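PDB 4REL: UDP-glucose:anthocyanidin 3-O-glucosyltransferase from Clitoria ternatea, which is a plant glycosyltransferase of the GT-B fold, built from two Rossmann-like alpha/beta domains that face each other across a cleft. Local coordinates for residues V108-A113 and N128-A133; Q205-V210 and K229-L234; E248-G253 and W325-H330. All blocks are in the same frame, centred on the assembly; numbering follows the deposited sequence.

Contact 1 of 3, residues V108-A113 and N128-A133; sequences VTCIIA and NVPWIA
Ile-111, Ile-112 and Ala-113 pair with Trp-131, Ile-132 and Ala-133 as neighbouring parallel strands of a beta-alpha-beta unit, inside the seven-stranded sheet of one Rossmann-like domain of the GT-B fold. The strand axes approach to 4.8 Å and are inclined by only 19°. Three backbone hydrogen bonds fix the register: Ile-111 N to Pro-130 O, Ile-132 N to Ile-111 O and Ala-113 N to Ile-132 O, the second being the shortest at 2.8 Å. Ile-111 and Ile-132 therefore each donate and accept across the pair.

The connecting helix 119-127 covers the face that carries Ile-111, Ala-113 and Trp-131. Trp-131 chi1 (-171°) sets CG anti to the backbone N, and the indole, turned by chi2 (66°), brings CD1 and NE1 to the other strand: Ile-111 CG2 meets the ring edge near its plane, 3.7 Å from CD1, and Ala-113 CB comes obliquely to 3.6 Å from NE1. The indole N-H is hydrogen-bonded to Ser-120 OG on that helix, which holds the ring's orientation.

On the other face Ile-112 and Ile-132 run alongside each other, CG1 of the first 4.1 Å from CB of the second, and Ile-112 packs against Leu-21 and Leu-28 of helix 18-31. Cys-110 joins this row through SG, which touches Ile-132 CD1 at 3.6 Å. Ahead of the strands, a Schellman motif with Asn-128 as its C-prime residue ends helix 119-127. Val-129 then turns toward 108-113, setting its CG1 methyl 3.3 Å from Val-108 O, while Pro-130 CD lies 3.4 Å from Thr-109 O.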
loop_
_atom_site.group_PDB
_atom_site.type_symbol
_atom_site.label_atom_id
_atom_site.label_comp_id
_atom_site.label_asym_id
_atom_site.label_seq_id
_atom_site.Cartn_x
_atom_site.Cartn_y
_atom_site.Cartn_z
ATOM N N VAL A 108 -24.380 13.695 8.164
ATOM C CA VAL A 108 -23.082 13.087 8.443
ATOM C C VAL A 108 -22.517 13.598 9.772
ATOM O O VAL A 108 -22.590 14.794 10.075
ATOM C CB VAL A 108 -22.106 13.362 7.285
ATOM C CG1 VAL A 108 -20.676 12.954 7.653
ATOM C CG2 VAL A 108 -22.564 12.622 6.043
ATOM N N THR A 109 -21.971 12.694 10.584
ATOM C CA THR A 109 -21.404 13.094 11.875
ATOM C C THR A 109 -19.883 12.968 11.931
ATOM O O THR A 109 -19.253 13.460 12.869
ATOM C CB THR A 109 -22.010 12.295 13.030
ATOM O OG1 THR A 109 -21.772 10.901 12.816
ATOM C CG2 THR A 109 -23.518 12.530 13.099
ATOM N N CYS A 110 -19.293 12.320 10.926
ATOM C CA CYS A 110 -17.867 12.041 10.941
ATOM C C CYS A 110 -17.442 11.662 9.526
ATOM O O CYS A 110 -18.202 11.022 8.803
ATOM C CB CYS A 110 -17.579 10.893 11.918
ATOM S SG CYS A 110 -15.831 10.486 12.104
ATOM N N ILE A 111 -16.248 12.078 9.113
ATOM C CA ILE A 111 -15.720 11.674 7.819
ATOM C C ILE A 111 -14.429 10.902 8.018
ATOM O O ILE A 111 -13.567 11.316 8.801
ATOM C CB ILE A 111 -15.477 12.885 6.888
ATOM C CG1 ILE A 111 -16.836 13.478 6.466
ATOM C CG2 ILE A 111 -14.682 12.469 5.639
ATOM C CD1 ILE A 111 -16.737 14.730 5.611
ATOM N N ILE A 112 -14.319 9.763 7.334
ATOM C CA ILE A 112 -13.044 9.061 7.206
ATOM C C ILE A 112 -12.658 9.164 5.750
ATOM O O ILE A 112 -13.449 8.860 4.863
ATOM C CB ILE A 112 -13.141 7.571 7.568
ATOM C CG1 ILE A 112 -13.591 7.397 9.013
ATOM C CG2 ILE A 112 -11.791 6.866 7.374
ATOM C CD1 ILE A 112 -13.824 5.961 9.385
ATOM N N ALA A 113 -11.434 9.589 5.490
ATOM C CA ALA A 113 -10.995 9.724 4.112
ATOM C C ALA A 113 -9.555 9.294 3.948
ATOM O O ALA A 113 -8.725 9.485 4.841
ATOM C CB ALA A 113 -11.168 11.160 3.640
ATOM N N ASN A 128 -18.766 20.896 9.890
ATOM C CA ASN A 128 -18.326 20.902 11.289
ATOM C C ASN A 128 -18.339 19.505 11.917
ATOM O O ASN A 128 -18.912 19.297 12.998
ATOM C CB ASN A 128 -19.147 21.883 12.143
ATOM C CG ASN A 128 -18.500 22.165 13.492
ATOM O OD1 ASN A 128 -17.274 22.213 13.608
ATOM N ND2 ASN A 128 -19.325 22.346 14.524
ATOM N N VAL A 129 -17.697 18.553 11.241
ATOM C CA VAL A 129 -17.558 17.192 11.765
ATOM C C VAL A 129 -16.082 16.823 11.795
ATOM O O VAL A 129 -15.283 17.394 11.046
ATOM C CB VAL A 129 -18.317 16.145 10.892
ATOM C CG1 VAL A 129 -19.812 16.441 10.855
ATOM C CG2 VAL A 129 -17.731 16.093 9.474
ATOM N N PRO A 130 -15.709 15.862 12.654
ATOM C CA PRO A 130 -14.311 15.421 12.650
ATOM C C PRO A 130 -13.873 14.798 11.327
ATOM O O PRO A 130 -14.662 14.127 10.642
ATOM C CB PRO A 130 -14.261 14.378 13.771
ATOM C CG PRO A 130 -15.686 14.024 14.073
ATOM C CD PRO A 130 -16.492 15.236 13.736
ATOM N N TRP A 131 -12.610 15.023 10.980
ATOM C CA TRP A 131 -12.018 14.441 9.789
ATOM C C TRP A 131 -10.932 13.458 10.203
ATOM O O TRP A 131 -9.957 13.825 10.874
ATOM C CB TRP A 131 -11.404 15.537 8.912
ATOM C CG TRP A 131 -10.949 15.062 7.552
ATOM C CD1 TRP A 131 -11.733 14.600 6.539
ATOM C CD2 TRP A 131 -9.597 15.023 7.067
ATOM N NE1 TRP A 131 -10.955 14.272 5.447
ATOM C CE2 TRP A 131 -9.641 14.529 5.748
ATOM C CE3 TRP A 131 -8.356 15.374 7.619
ATOM C CZ2 TRP A 131 -8.491 14.363 4.969
ATOM C CZ3 TRP A 131 -7.216 15.216 6.842
ATOM C CH2 TRP A 131 -7.291 14.712 5.535
ATOM N N ILE A 132 -11.111 12.205 9.813
ATOM C CA ILE A 132 -10.179 11.148 10.173
ATOM C C ILE A 132 -9.459 10.731 8.902
ATOM O O ILE A 132 -10.087 10.299 7.942
ATOM C CB ILE A 132 -10.916 9.946 10.780
ATOM C CG1 ILE A 132 -11.616 10.364 12.079
ATOM C CG2 ILE A 132 -9.951 8.792 11.016
ATOM C CD1 ILE A 132 -12.489 9.283 12.697
ATOM N N ALA A 133 -8.139 10.893 8.886
ATOM C CA ALA A 133 -7.354 10.585 7.694
ATOM C C ALA A 133 -6.808 9.160 7.764
ATOM O O ALA A 133 -6.294 8.727 8.806
ATOM C CB ALA A 133 -6.218 11.598 7.510
#

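Contact 2 of 3, residues Q205-V210 and K229-L234; sequences QAKAVV and KLQSLL
Val-209 and Val-210 pair with Leu-233 and Leu-234 as parallel strands at one border of the seven-stranded sheet, where strand 233-235 is outermost within the chain. Two nearly straight backbone hydrogen bonds define the register. Val-209 N donates to Ser-232 O at 2.9 Å, and Val-209 O receives Leu-234 N. Val-210 CA adds a CH...O contact to Leu-234 O at 3.2 Å.

Ahead of the strands the backbones are bridged by a water, which donates to Ala-206 O (2.7 Å) and accepts from Gln-231 N. The side chain of Gln-231 leans over the same carbonyl, with CD 3.1 Å from Ala-206 O. Its CG is anti to the carbonyl carbon (chi1 -62°) and the chain runs on extended; NE2 finds its hydrogen bond at Pro-204 O, just before the 205-210 segment. Ala-206 O lies over the flat face of the Gln-231 amide, so NE2, though near, is poorly angled for a hydrogen bond to it.

Each face has its own apolar contact. On the Val-209 side, CG2 meets both methyls of Leu-230, each at 3.9 Å, and the two side chains cross at about a right angle. On the opposite face, which carries Val-210, Leu-234 CD1 reaches Ala-208 CB, also at 3.9 Å. Leu-234 and Val-210 both touch Leu-439 of helix 431-445, so the C-terminal helix covers this face.

Helix 220-229 links the strands, and Leu-233 packs back on it through Val-223 and Met-226. Such a beta-alpha-beta unit, closing the border of a parallel sheet beneath the returning C-terminal helix, fits the N-terminal Rossmann-like domain of plant GT-B glycosyltransferases.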
loop_
_atom_site.group_PDB
_atom_site.type_symbol
_atom_site.label_atom_id
_atom_site.label_comp_id
_atom_site.label_asym_id
_atom_site.label_seq_id
_atom_site.Cartn_x
_atom_site.Cartn_y
_atom_site.Cartn_z
ATOM N N GLN A 205 -4.720 18.762 10.928
ATOM C CA GLN A 205 -6.097 19.215 11.099
ATOM C C GLN A 205 -7.050 18.038 11.284
ATOM O O GLN A 205 -8.228 18.226 11.587
ATOM C CB GLN A 205 -6.525 20.082 9.908
ATOM C CG GLN A 205 -5.618 21.301 9.712
ATOM C CD GLN A 205 -6.031 22.163 8.549
ATOM O OE1 GLN A 205 -7.126 22.744 8.544
ATOM N NE2 GLN A 205 -5.158 22.265 7.550
ATOM N N ALA A 206 -6.533 16.825 11.099
ATOM C CA ALA A 206 -7.336 15.619 11.286
ATOM C C ALA A 206 -7.557 15.325 12.761
ATOM O O ALA A 206 -6.638 15.452 13.576
ATOM C CB ALA A 206 -6.680 14.427 10.615
ATOM N N LYS A 207 -8.778 14.919 13.101
ATOM C CA LYS A 207 -9.096 14.482 14.460
ATOM C C LYS A 207 -8.222 13.291 14.850
ATOM O O LYS A 207 -7.773 13.176 16.003
ATOM C CB LYS A 207 -10.582 14.119 14.536
ATOM C CG LYS A 207 -11.029 13.525 15.864
ATOM C CD LYS A 207 -10.976 14.532 16.996
ATOM C CE LYS A 207 -11.705 13.980 18.226
ATOM N NZ LYS A 207 -11.815 14.985 19.327
ATOM N N ALA A 208 -7.975 12.413 13.881
ATOM C CA ALA A 208 -7.043 11.305 14.047
ATOM C C ALA A 208 -6.483 10.894 12.691
ATOM O O ALA A 208 -7.134 11.081 11.653
ATOM C CB ALA A 208 -7.731 10.115 14.725
ATOM N N VAL A 209 -5.267 10.357 12.693
ATOM C CA VAL A 209 -4.707 9.752 11.500
ATOM C C VAL A 209 -4.611 8.259 11.785
ATOM O O VAL A 209 -4.031 7.848 12.800
ATOM C CB VAL A 209 -3.309 10.326 11.151
ATOM C CG1 VAL A 209 -2.691 9.551 9.996
ATOM C CG2 VAL A 209 -3.411 11.806 10.793
ATOM N N VAL A 210 -5.210 7.454 10.911
ATOM C CA VAL A 210 -5.240 6.002 11.089
ATOM C C VAL A 210 -4.245 5.355 10.124
ATOM O O VAL A 210 -4.383 5.481 8.900
ATOM C CB VAL A 210 -6.653 5.448 10.832
ATOM C CG1 VAL A 210 -6.652 3.913 10.894
ATOM C CG2 VAL A 210 -7.624 5.998 11.867
ATOM N N LYS A 229 3.211 15.637 15.936
ATOM C CA LYS A 229 2.711 16.449 14.826
ATOM C C LYS A 229 1.204 16.372 14.650
ATOM O O LYS A 229 0.614 17.229 13.993
ATOM C CB LYS A 229 3.370 16.014 13.513
ATOM C CG LYS A 229 4.881 16.251 13.473
ATOM C CD LYS A 229 5.211 17.745 13.474
ATOM C CE LYS A 229 6.711 17.980 13.369
ATOM N NZ LYS A 229 7.044 19.416 13.094
ATOM N N LEU A 230 0.591 15.335 15.209
ATOM C CA LEU A 230 -0.812 15.028 14.921
ATOM C C LEU A 230 -1.686 15.105 16.163
ATOM O O LEU A 230 -1.193 14.987 17.284
ATOM C CB LEU A 230 -0.924 13.634 14.287
ATOM C CG LEU A 230 -0.088 13.397 13.021
ATOM C CD1 LEU A 230 -0.051 11.905 12.674
ATOM C CD2 LEU A 230 -0.591 14.221 11.833
ATOM N N GLN A 231 -2.993 15.285 15.966
ATOM C CA GLN A 231 -3.916 15.294 17.093
ATOM C C GLN A 231 -3.992 13.922 17.737
ATOM O O GLN A 231 -4.082 13.800 18.956
ATOM C CB GLN A 231 -5.312 15.752 16.654
ATOM C CG GLN A 231 -5.328 17.162 16.104
ATOM C CD GLN A 231 -6.723 17.664 15.804
ATOM O OE1 GLN A 231 -7.688 17.324 16.500
ATOM N NE2 GLN A 231 -6.840 18.489 14.770
ATOM N N SER A 232 -3.938 12.890 16.906
ATOM C CA SER A 232 -4.005 11.509 17.374
ATOM C C SER A 232 -3.461 10.594 16.290
ATOM O O SER A 232 -3.807 10.750 15.118
ATOM C CB SER A 232 -5.452 11.129 17.703
ATOM O OG SER A 232 -5.539 9.787 18.144
ATOM N N LEU A 233 -2.585 9.666 16.671
ATOM C CA LEU A 233 -2.049 8.694 15.730
ATOM C C LEU A 233 -2.502 7.319 16.157
ATOM O O LEU A 233 -2.172 6.876 17.259
ATOM C CB LEU A 233 -0.517 8.733 15.724
ATOM C CG LEU A 233 0.209 7.738 14.810
ATOM C CD1 LEU A 233 -0.025 8.050 13.325
ATOM C CD2 LEU A 233 1.704 7.756 15.125
ATOM N N LEU A 234 -3.257 6.646 15.292
ATOM C CA LEU A 234 -3.824 5.342 15.621
ATOM C C LEU A 234 -3.388 4.317 14.582
ATOM O O LEU A 234 -3.414 4.596 13.375
ATOM C CB LEU A 234 -5.358 5.427 15.650
ATOM C CG LEU A 234 -6.014 6.434 16.602
ATOM C CD1 LEU A 234 -7.539 6.533 16.361
ATOM C CD2 LEU A 234 -5.724 6.053 18.044
HETATM O O HOH W 1 -4.020 15.075 13.276
#

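Contact 3 of 3, residues E248-G253 and W325-H330; sequences EIDSNG and WVPQSH
Trp-325 and Pro-327 stand at the start of the PSPG box, the sequence signature of plant family 1 glycosyltransferases, where they meet the surface loop of Glu-248 to Asn-252. Trp-325 supplies most of its own segment's share of the interface, its six-membered ring toward the loop. Ile-249 O lies 3.6 Å from CZ3, obliquely to the ring, whereas Asp-250 CA sits at the edge near the ring plane. Glu-248 is poorly ordered, so its modelled approach is doubtful: OE1 3.1 Å from Trp-325 CZ2, carboxylate and indole planes 51° apart. Asn-252 ND2 is 2.8 Å from Trp-325 O, but at an angle too poor for a hydrogen bond. Trp-325 N is buried here without a partner in the model. Over one ring face, displaced toward the rim, lies Pro-327 N, 3.6 Å above the plane.

Asp-250 OD1 lies 3.8 Å from Pro-327 CD. Both carboxylate oxygens are held by the following helix 254-259, OD1 by Cys-254 N and OD2 by Leu-255 N. The loop thus leads by a type I turn, Asp-250 to Gly-253, into helix 254-259, while Pro-327 opens helix 328-332, whose Gln-328 bonds to Tyr-268 of strand 266-270 and Glu-351 of helix 346-354.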
loop_
_atom_site.group_PDB
_atom_site.type_symbol
_atom_site.label_atom_id
_atom_site.label_comp_id
_atom_site.label_asym_id
_atom_site.label_seq_id
_atom_site.Cartn_x
_atom_site.Cartn_y
_atom_site.Cartn_z
ATOM N N GLU A 248 -11.683 -17.651 -4.122
ATOM C CA GLU A 248 -11.251 -17.619 -5.510
ATOM C C GLU A 248 -10.605 -18.931 -5.951
ATOM O O GLU A 248 -9.842 -19.554 -5.207
ATOM C CB GLU A 248 -10.289 -16.450 -5.729
ATOM C CG GLU A 248 -10.316 -15.875 -7.130
ATOM C CD GLU A 248 -9.776 -14.457 -7.187
ATOM O OE1 GLU A 248 -9.177 -14.000 -6.188
ATOM O OE2 GLU A 248 -9.957 -13.798 -8.233
ATOM N N ILE A 249 -10.923 -19.346 -7.172
ATOM C CA ILE A 249 -10.347 -20.555 -7.743
ATOM C C ILE A 249 -8.896 -20.313 -8.159
ATOM O O ILE A 249 -8.605 -19.402 -8.934
ATOM C CB ILE A 249 -11.180 -21.054 -8.937
ATOM C CG1 ILE A 249 -12.502 -21.646 -8.432
ATOM C CG2 ILE A 249 -10.419 -22.098 -9.733
ATOM C CD1 ILE A 249 -13.582 -21.772 -9.496
ATOM N N ASP A 250 -7.998 -21.125 -7.614
ATOM C CA ASP A 250 -6.575 -21.100 -7.964
ATOM C C ASP A 250 -6.433 -21.665 -9.375
ATOM O O ASP A 250 -6.000 -22.803 -9.556
ATOM C CB ASP A 250 -5.818 -21.964 -6.953
ATOM C CG ASP A 250 -4.308 -21.925 -7.131
ATOM O OD1 ASP A 250 -3.782 -21.059 -7.867
ATOM O OD2 ASP A 250 -3.647 -22.776 -6.496
ATOM N N SER A 251 -6.813 -20.871 -10.371
ATOM C CA SER A 251 -6.864 -21.336 -11.758
ATOM C C SER A 251 -5.542 -21.926 -12.259
ATOM O O SER A 251 -5.536 -22.851 -13.077
ATOM C CB SER A 251 -7.359 -20.217 -12.685
ATOM O OG SER A 251 -7.133 -18.939 -12.121
ATOM N N ASN A 252 -4.428 -21.413 -11.745
ATOM C CA ASN A 252 -3.116 -21.869 -12.181
ATOM C C ASN A 252 -2.529 -22.972 -11.304
ATOM O O ASN A 252 -1.441 -23.468 -11.577
ATOM C CB ASN A 252 -2.135 -20.697 -12.258
ATOM C CG ASN A 252 -2.714 -19.493 -12.979
ATOM O OD1 ASN A 252 -2.738 -19.442 -14.208
ATOM N ND2 ASN A 252 -3.178 -18.512 -12.211
ATOM N N GLY A 253 -3.243 -23.355 -10.250
ATOM C CA GLY A 253 -2.769 -24.413 -9.369
ATOM C C GLY A 253 -1.490 -24.061 -8.620
ATOM O O GLY A 253 -0.626 -24.918 -8.392
ATOM N N TRP A 325 -1.998 -14.222 -12.855
ATOM C CA TRP A 325 -2.540 -13.921 -11.531
ATOM C C TRP A 325 -2.228 -15.039 -10.539
ATOM O O TRP A 325 -2.214 -16.214 -10.908
ATOM C CB TRP A 325 -4.059 -13.725 -11.629
ATOM C CG TRP A 325 -4.752 -13.649 -10.300
ATOM C CD1 TRP A 325 -5.002 -12.523 -9.568
ATOM C CD2 TRP A 325 -5.290 -14.746 -9.547
ATOM N NE1 TRP A 325 -5.659 -12.852 -8.405
ATOM C CE2 TRP A 325 -5.846 -14.210 -8.368
ATOM C CE3 TRP A 325 -5.351 -16.129 -9.755
ATOM C CZ2 TRP A 325 -6.457 -15.011 -7.399
ATOM C CZ3 TRP A 325 -5.956 -16.921 -8.794
ATOM C CH2 TRP A 325 -6.501 -16.361 -7.632
ATOM N N VAL A 326 -1.967 -14.672 -9.285
ATOM C CA VAL A 326 -1.865 -15.651 -8.208
ATOM C C VAL A 326 -2.688 -15.176 -7.012
ATOM O O VAL A 326 -2.913 -13.975 -6.848
ATOM C CB VAL A 326 -0.395 -15.873 -7.741
ATOM C CG1 VAL A 326 0.474 -16.325 -8.888
ATOM C CG2 VAL A 326 0.165 -14.614 -7.112
ATOM N N PRO A 327 -3.149 -16.118 -6.179
ATOM C CA PRO A 327 -3.726 -15.724 -4.887
ATOM C C PRO A 327 -2.577 -15.325 -3.951
ATOM O O PRO A 327 -2.049 -16.162 -3.208
ATOM C CB PRO A 327 -4.418 -17.003 -4.416
ATOM C CG PRO A 327 -3.625 -18.119 -5.041
ATOM C CD PRO A 327 -3.115 -17.584 -6.365
ATOM N N GLN A 328 -2.178 -14.058 -4.003
ATOM C CA GLN A 328 -0.910 -13.649 -3.396
ATOM C C GLN A 328 -0.848 -13.890 -1.891
ATOM O O GLN A 328 0.175 -14.335 -1.388
ATOM C CB GLN A 328 -0.577 -12.195 -3.732
ATOM C CG GLN A 328 0.748 -11.723 -3.137
ATOM C CD GLN A 328 1.143 -10.351 -3.614
ATOM O OE1 GLN A 328 1.701 -10.198 -4.701
ATOM N NE2 GLN A 328 0.864 -9.338 -2.802
ATOM N N SER A 329 -1.956 -13.625 -1.191
ATOM C CA SER A 329 -2.041 -13.851 0.250
ATOM C C SER A 329 -1.675 -15.284 0.579
ATOM O O SER A 329 -0.897 -15.548 1.498
ATOM C CB SER A 329 -3.469 -13.582 0.753
ATOM O OG SER A 329 -3.836 -12.231 0.551
ATOM N N HIS A 330 -2.246 -16.211 -0.187
ATOM C CA HIS A 330 -1.995 -17.627 0.029
ATOM C C HIS A 330 -0.598 -18.009 -0.421
ATOM O O HIS A 330 0.045 -18.862 0.200
ATOM C CB HIS A 330 -3.030 -18.473 -0.707
ATOM C CG HIS A 330 -4.367 -18.503 -0.033
ATOM N ND1 HIS A 330 -5.283 -17.480 -0.151
ATOM C CD2 HIS A 330 -4.937 -19.432 0.771
ATOM C CE1 HIS A 330 -6.364 -17.779 0.551
ATOM N NE2 HIS A 330 -6.179 -18.957 1.118
#

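From the N terminus, the three contacts follow one another in series, none nested in or crossing another. Contact 1 closes first, over 14 intervening residues, and contact 2 next, over 18; each spans a crossover helix. They share one sheet, since strands 131-135 and 208-211 are neighbours: Ala-133 O and Val-210 N, 2.7 Å apart, probably form a hydrogen bond, as do Trp-131 O and Lys-207 N. Contact 3 closes a longer excursion of 71 residues, about half of it helix and strand, and in the other domain joins the loop leading into helix 254-259 to the start of helix 328-332. Its centre is about 37 Å from either of the others.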